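Local coordinates for B12-binding domain-containing protein (Kitasatospora setae, PDB 6WTE), which probably catalyses methyl transfer as a radical S-adenosylmethionine methylase that binds cobalamin and a [4Fe-4S] cluster, by a non-radical route, at residues L400-V404 against W548-R552; S537-Y543 against I557-A561. Residues are numbered along the deposited sequence.

Interaction 1: L400-V404 against W548-R552. With EDO (1,2-ethanediol), chain K.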
loop_
_atom_site.group_PDB
_atom_site.type_symbol
_atom_site.label_atom_id
_atom_site.label_comp_id
_atom_site.label_asym_id
_atom_site.label_seq_id
_atom_site.Cartn_x
_atom_site.Cartn_y
_atom_site.Cartn_z
ATOM N N LEU A 400 -9.212 -15.071 20.302
ATOM C CA LEU A 400 -8.024 -14.329 20.723
ATOM C C LEU A 400 -8.375 -13.122 21.582
ATOM O O LEU A 400 -7.541 -12.659 22.366
ATOM C CB LEU A 400 -7.235 -13.857 19.501
ATOM C CG LEU A 400 -6.539 -14.897 18.632
ATOM C CD1 LEU A 400 -6.100 -14.234 17.340
ATOM C CD2 LEU A 400 -5.340 -15.468 19.371
ATOM N N ASP A 401 -9.585 -12.584 21.429
ATOM C CA ASP A 401 -9.979 -11.335 22.083
ATOM C C ASP A 401 -9.065 -10.180 21.677
ATOM O O ASP A 401 -8.719 -9.324 22.490
ATOM C CB ASP A 401 -10.013 -11.484 23.608
ATOM C CG ASP A 401 -11.257 -12.197 24.097
ATOM O OD1 ASP A 401 -12.144 -12.476 23.262
ATOM O OD2 ASP A 401 -11.345 -12.479 25.315
ATOM N N ALA A 402 -8.671 -10.151 20.405
ATOM C CA ALA A 402 -7.939 -9.000 19.901
ATOM C C ALA A 402 -8.808 -7.757 20.004
ATOM O O ALA A 402 -10.040 -7.836 20.005
ATOM C CB ALA A 402 -7.516 -9.222 18.451
ATOM N N THR A 403 -8.162 -6.595 20.100
ATOM C CA THR A 403 -8.932 -5.359 20.195
ATOM C C THR A 403 -9.904 -5.258 19.034
ATOM O O THR A 403 -11.095 -4.987 19.219
ATOM C CB THR A 403 -8.016 -4.133 20.216
ATOM O OG1 THR A 403 -6.962 -4.325 21.165
ATOM C CG2 THR A 403 -8.818 -2.885 20.575
ATOM N N VAL A 404 -9.405 -5.486 17.826
ATOM C CA VAL A 404 -10.220 -5.535 16.625
ATOM C C VAL A 404 -9.800 -6.762 15.834
ATOM O O VAL A 404 -8.609 -7.093 15.769
ATOM C CB VAL A 404 -10.071 -4.251 15.777
ATOM C CG1 VAL A 404 -10.870 -4.359 14.485
ATOM C CG2 VAL A 404 -10.526 -3.024 16.577
ATOM N N TRP A 548 -8.761 2.182 13.915
ATOM C CA TRP A 548 -9.264 0.964 14.539
ATOM C C TRP A 548 -9.107 0.964 16.055
ATOM O O TRP A 548 -9.804 0.199 16.732
ATOM C CB TRP A 548 -8.590 -0.264 13.923
ATOM C CG TRP A 548 -7.094 -0.367 14.090
ATOM C CD1 TRP A 548 -6.140 0.010 13.189
ATOM C CD2 TRP A 548 -6.392 -0.936 15.201
ATOM N NE1 TRP A 548 -4.887 -0.270 13.677
ATOM C CE2 TRP A 548 -5.015 -0.854 14.911
ATOM C CE3 TRP A 548 -6.796 -1.509 16.415
ATOM C CZ2 TRP A 548 -4.039 -1.313 15.791
ATOM C CZ3 TRP A 548 -5.827 -1.961 17.290
ATOM C CH2 TRP A 548 -4.465 -1.864 16.975
ATOM N N SER A 549 -8.245 1.821 16.610
ATOM C CA SER A 549 -8.118 1.892 18.064
ATOM C C SER A 549 -9.354 2.472 18.735
ATOM O O SER A 549 -9.474 2.382 19.961
ATOM C CB SER A 549 -6.888 2.720 18.453
ATOM O OG SER A 549 -7.109 4.112 18.277
ATOM N N HIS A 550 -10.263 3.074 17.969
ATOM C CA HIS A 550 -11.504 3.623 18.501
ATOM C C HIS A 550 -12.730 2.894 17.970
ATOM O O HIS A 550 -13.856 3.360 18.172
ATOM C CB HIS A 550 -11.584 5.118 18.179
ATOM C CG HIS A 550 -10.417 5.895 18.700
ATOM N ND1 HIS A 550 -10.094 5.938 20.039
ATOM C CD2 HIS A 550 -9.482 6.638 18.062
ATOM C CE1 HIS A 550 -9.015 6.681 20.206
ATOM N NE2 HIS A 550 -8.623 7.119 19.021
ATOM N N TRP A 551 -12.537 1.752 17.309
ATOM C CA TRP A 551 -13.657 1.021 16.723
ATOM C C TRP A 551 -14.591 0.468 17.797
ATOM O O TRP A 551 -15.816 0.613 17.702
ATOM C CB TRP A 551 -13.112 -0.097 15.830
ATOM C CG TRP A 551 -14.143 -0.810 15.005
ATOM C CD1 TRP A 551 -14.563 -2.099 15.159
ATOM C CD2 TRP A 551 -14.874 -0.280 13.891
ATOM N NE1 TRP A 551 -15.512 -2.406 14.209
ATOM C CE2 TRP A 551 -15.721 -1.307 13.419
ATOM C CE3 TRP A 551 -14.895 0.961 13.245
ATOM C CZ2 TRP A 551 -16.583 -1.126 12.339
ATOM C CZ3 TRP A 551 -15.750 1.137 12.166
ATOM C CH2 TRP A 551 -16.585 0.099 11.730
ATOM N N ARG A 552 -14.037 -0.155 18.841
ATOM C CA ARG A 552 -14.894 -0.715 19.888
ATOM C C ARG A 552 -15.854 0.324 20.456
ATOM O O ARG A 552 -17.024 0.019 20.719
ATOM C CB ARG A 552 -14.048 -1.309 21.014
ATOM C CG ARG A 552 -13.475 -2.673 20.699
ATOM C CD ARG A 552 -12.970 -3.363 21.954
ATOM N NE ARG A 552 -12.418 -4.674 21.626
ATOM C CZ ARG A 552 -12.158 -5.631 22.505
ATOM N NH1 ARG A 552 -12.403 -5.440 23.797
ATOM N NH2 ARG A 552 -11.662 -6.789 22.088
HETATM C C1 EDO K . -8.368 -4.269 23.992
HETATM O O1 EDO K . -7.650 -5.338 23.367
HETATM C C2 EDO K . -7.517 -3.731 25.132
HETATM O O2 EDO K . -8.161 -2.580 25.683
#
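Val404 lays its side chain against the backbone and side chains of residues 548-552: Val404 CG2 approaches Trp548 O at 3.3 Å, lies 4.0 Å from Trp548 CE3 and is also 4.0 Å from Trp551 CB. A compact branched residue suits this spot, filling the hollow between the two tryptophans at the point where the strand begins. Thr403 meets the indole beside it, its CB standing 4.3 Å from Trp548 CZ3 at the ring edge.

The polar half of the contact belongs to Arg552. The side chain of Arg552 reaches across to the other segment: Arg552 NE donates a hydrogen bond to Thr403 O at 2.8 Å and Arg552 NH2 one to Ala402 O, also at 2.8 Å. Both carbonyls lie near the guanidinium plane, so one planar, multiply donating group can serve two successive peptides. The hydroxyl of Thr403 turns to other partners: Thr403 OG1 bonds to Thr374 N and, at 2.5 Å, to O1 of an ethanediol probably taken from the crystallisation liquor. The indole nitrogen of Trp551 likewise goes to Val514 O.

Asp401, with positive phi, ends the helical path of 387-398, and Val404 opens strand 404-412, which pairs in parallel with strand 373-380. This is the helix-to-strand connection of a beta-alpha-beta crossover, as in the partial TIM barrel of radical SAM enzymes, here packed against the C-terminal region.

Interaction 2: S537-Y543 against I557-A561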
loop_
_atom_site.group_PDB
_atom_site.type_symbol
_atom_site.label_atom_id
_atom_site.label_comp_id
_atom_site.label_asym_id
_atom_site.label_seq_id
_atom_site.Cartn_x
_atom_site.Cartn_y
_atom_site.Cartn_z
ATOM N N SER A 537 -16.955 12.437 13.933
ATOM C CA SER A 537 -16.921 12.527 15.388
ATOM C C SER A 537 -15.493 12.450 15.912
ATOM O O SER A 537 -15.131 13.171 16.851
ATOM C CB SER A 537 -17.784 11.425 16.000
ATOM O OG SER A 537 -19.148 11.601 15.647
ATOM N N LEU A 538 -14.672 11.574 15.325
ATOM C CA LEU A 538 -13.277 11.472 15.737
ATOM C C LEU A 538 -12.558 12.798 15.550
ATOM O O LEU A 538 -11.835 13.258 16.441
ATOM C CB LEU A 538 -12.579 10.371 14.944
ATOM C CG LEU A 538 -12.987 8.930 15.248
ATOM C CD1 LEU A 538 -12.261 7.983 14.293
ATOM C CD2 LEU A 538 -12.681 8.580 16.695
ATOM N N GLY A 539 -12.755 13.434 14.395
ATOM C CA GLY A 539 -12.116 14.718 14.160
ATOM C C GLY A 539 -12.639 15.803 15.082
ATOM O O GLY A 539 -11.862 16.555 15.677
ATOM N N GLY A 540 -13.963 15.884 15.232
ATOM C CA GLY A 540 -14.541 16.954 16.029
ATOM C C GLY A 540 -14.088 16.922 17.474
ATOM O O GLY A 540 -13.862 17.969 18.087
ATOM N N LEU A 541 -13.940 15.726 18.037
ATOM C CA LEU A 541 -13.500 15.569 19.414
ATOM C C LEU A 541 -11.985 15.492 19.555
ATOM O O LEU A 541 -11.488 15.359 20.679
ATOM C CB LEU A 541 -14.143 14.322 20.022
ATOM C CG LEU A 541 -15.655 14.388 20.252
ATOM C CD1 LEU A 541 -16.211 13.007 20.545
ATOM C CD2 LEU A 541 -15.977 15.336 21.387
ATOM N N GLY A 542 -11.242 15.570 18.457
ATOM C CA GLY A 542 -9.793 15.510 18.540
ATOM C C GLY A 542 -9.251 14.174 19.004
ATOM O O GLY A 542 -8.313 14.135 19.811
ATOM N N TYR A 543 -9.835 13.078 18.533
ATOM C CA TYR A 543 -9.312 11.762 18.858
ATOM C C TYR A 543 -8.048 11.499 18.054
ATOM O O TYR A 543 -7.900 11.957 16.919
ATOM C CB TYR A 543 -10.353 10.677 18.583
ATOM C CG TYR A 543 -11.315 10.464 19.727
ATOM C CD1 TYR A 543 -12.457 11.240 19.848
ATOM C CD2 TYR A 543 -11.079 9.493 20.690
ATOM C CE1 TYR A 543 -13.340 11.055 20.889
ATOM C CE2 TYR A 543 -11.962 9.297 21.741
ATOM C CZ TYR A 543 -13.089 10.087 21.834
ATOM O OH TYR A 543 -13.979 9.917 22.867
ATOM N N ILE A 557 -18.333 7.286 20.987
ATOM C CA ILE A 557 -17.648 8.451 20.448
ATOM C C ILE A 557 -18.619 9.307 19.645
ATOM O O ILE A 557 -18.582 10.542 19.714
ATOM C CB ILE A 557 -16.429 7.999 19.631
ATOM C CG1 ILE A 557 -15.362 7.483 20.600
ATOM C CG2 ILE A 557 -15.894 9.140 18.774
ATOM C CD1 ILE A 557 -14.242 6.724 19.954
ATOM N N MET A 558 -19.540 8.671 18.918
ATOM C CA MET A 558 -20.559 9.443 18.214
ATOM C C MET A 558 -21.534 10.101 19.188
ATOM O O MET A 558 -21.935 11.254 18.988
ATOM C CB MET A 558 -21.284 8.546 17.207
ATOM C CG MET A 558 -20.412 8.215 16.003
ATOM S SD MET A 558 -21.172 7.176 14.735
ATOM C CE MET A 558 -21.464 5.650 15.628
ATOM N N ARG A 559 -21.892 9.409 20.274
ATOM C CA ARG A 559 -22.745 10.041 21.276
ATOM C C ARG A 559 -22.051 11.245 21.894
ATOM O O ARG A 559 -22.665 12.305 22.069
ATOM C CB ARG A 559 -23.132 9.036 22.363
ATOM C CG ARG A 559 -24.107 9.605 23.395
ATOM C CD ARG A 559 -24.015 8.862 24.730
ATOM N NE ARG A 559 -22.731 9.130 25.365
ATOM C CZ ARG A 559 -22.489 10.208 26.104
ATOM N NH1 ARG A 559 -23.452 11.092 26.315
ATOM N NH2 ARG A 559 -21.290 10.393 26.637
ATOM N N LYS A 560 -20.765 11.103 22.226
ATOM C CA LYS A 560 -20.055 12.192 22.881
ATOM C C LYS A 560 -19.859 13.369 21.938
ATOM O O LYS A 560 -19.868 14.521 22.381
ATOM C CB LYS A 560 -18.706 11.709 23.417
ATOM C CG LYS A 560 -18.113 12.650 24.464
ATOM C CD LYS A 560 -17.142 11.944 25.396
ATOM C CE LYS A 560 -15.748 11.896 24.798
ATOM N NZ LYS A 560 -14.828 11.056 25.612
ATOM N N ALA A 561 -19.705 13.100 20.638
ATOM C CA ALA A 561 -19.605 14.184 19.667
ATOM C C ALA A 561 -20.918 14.945 19.553
ATOM O O ALA A 561 -20.920 16.177 19.422
ATOM C CB ALA A 561 -19.182 13.633 18.307
#
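Ile557 is the apolar centre of this helix-helix contact, burying 85 Å² against residues 537-543. Ile557 CG2 packs 3.9 Å from Leu538 CD2 and 4.1 Å from Ser537 CB, while Ile557 CD1 sits over one face of the Tyr543 ring, 4.2 Å from the centroid and 23° off the normal, a CH-pi contact. A beta-branched side chain with a further methyl suits this place because it can touch the helix and the tyrosine beyond it at once.

Leu541, just before the Schellman glycine, buries 62 Å². Leu541 CD1 reaches the other backbone, 3.5 Å from both Ile557 O and Ala561 N, and lies 3.8 Å from Ala561 CB. Directly after it the chain turns away: Gly542 takes positive phi, easily adopted without a side chain, and Gly542 N to Gly539 O and Tyr543 N to Leu538 O complete a Schellman motif. That reversal brings the Tyr543 ring back toward Ile557.

Ser537 buries 60 Å² where the two backbones come nearest, its CA 5.3 Å from that of Ala561. Small residues on both sides permit this approach, with Ser537 OG 3.3 Å from Ala561 CB. The hydroxyl can face a methyl because it is hydrogen-bonded to Pro533 O within its own helix.

At the margin, Lys560 NZ donates a 3.1 Å hydrogen bond to Tyr543 OH. One polar bond beside a largely apolar interface implies that the helices are held chiefly by close packing, with the polar ends of the amphipathic tyrosine and lysine side chains finishing its border.

The two contacts alternate along the chain and share the C-terminal region, their centres about 18 Å apart. Interaction 1 ties this region to the radical SAM core, whereas interaction 2 packs helix 533-540 against helix 554-566 within it, farther from the centre of the chain. Both are partly buried, but interaction 1 combines valine-tryptophan packing with arginine-to-carbonyl hydrogen bonds; interaction 2 is mostly apolar packing, with one lysine-tyrosine hydrogen bond. His550 joins them: His550 CE1 lies 3.5 Å from Tyr543 CD2 in an edge-to-face ring pair, and His550 CB is 3.6 Å from Ile557 CD1. Packing between the helices therefore continues into the turn that precedes Arg552.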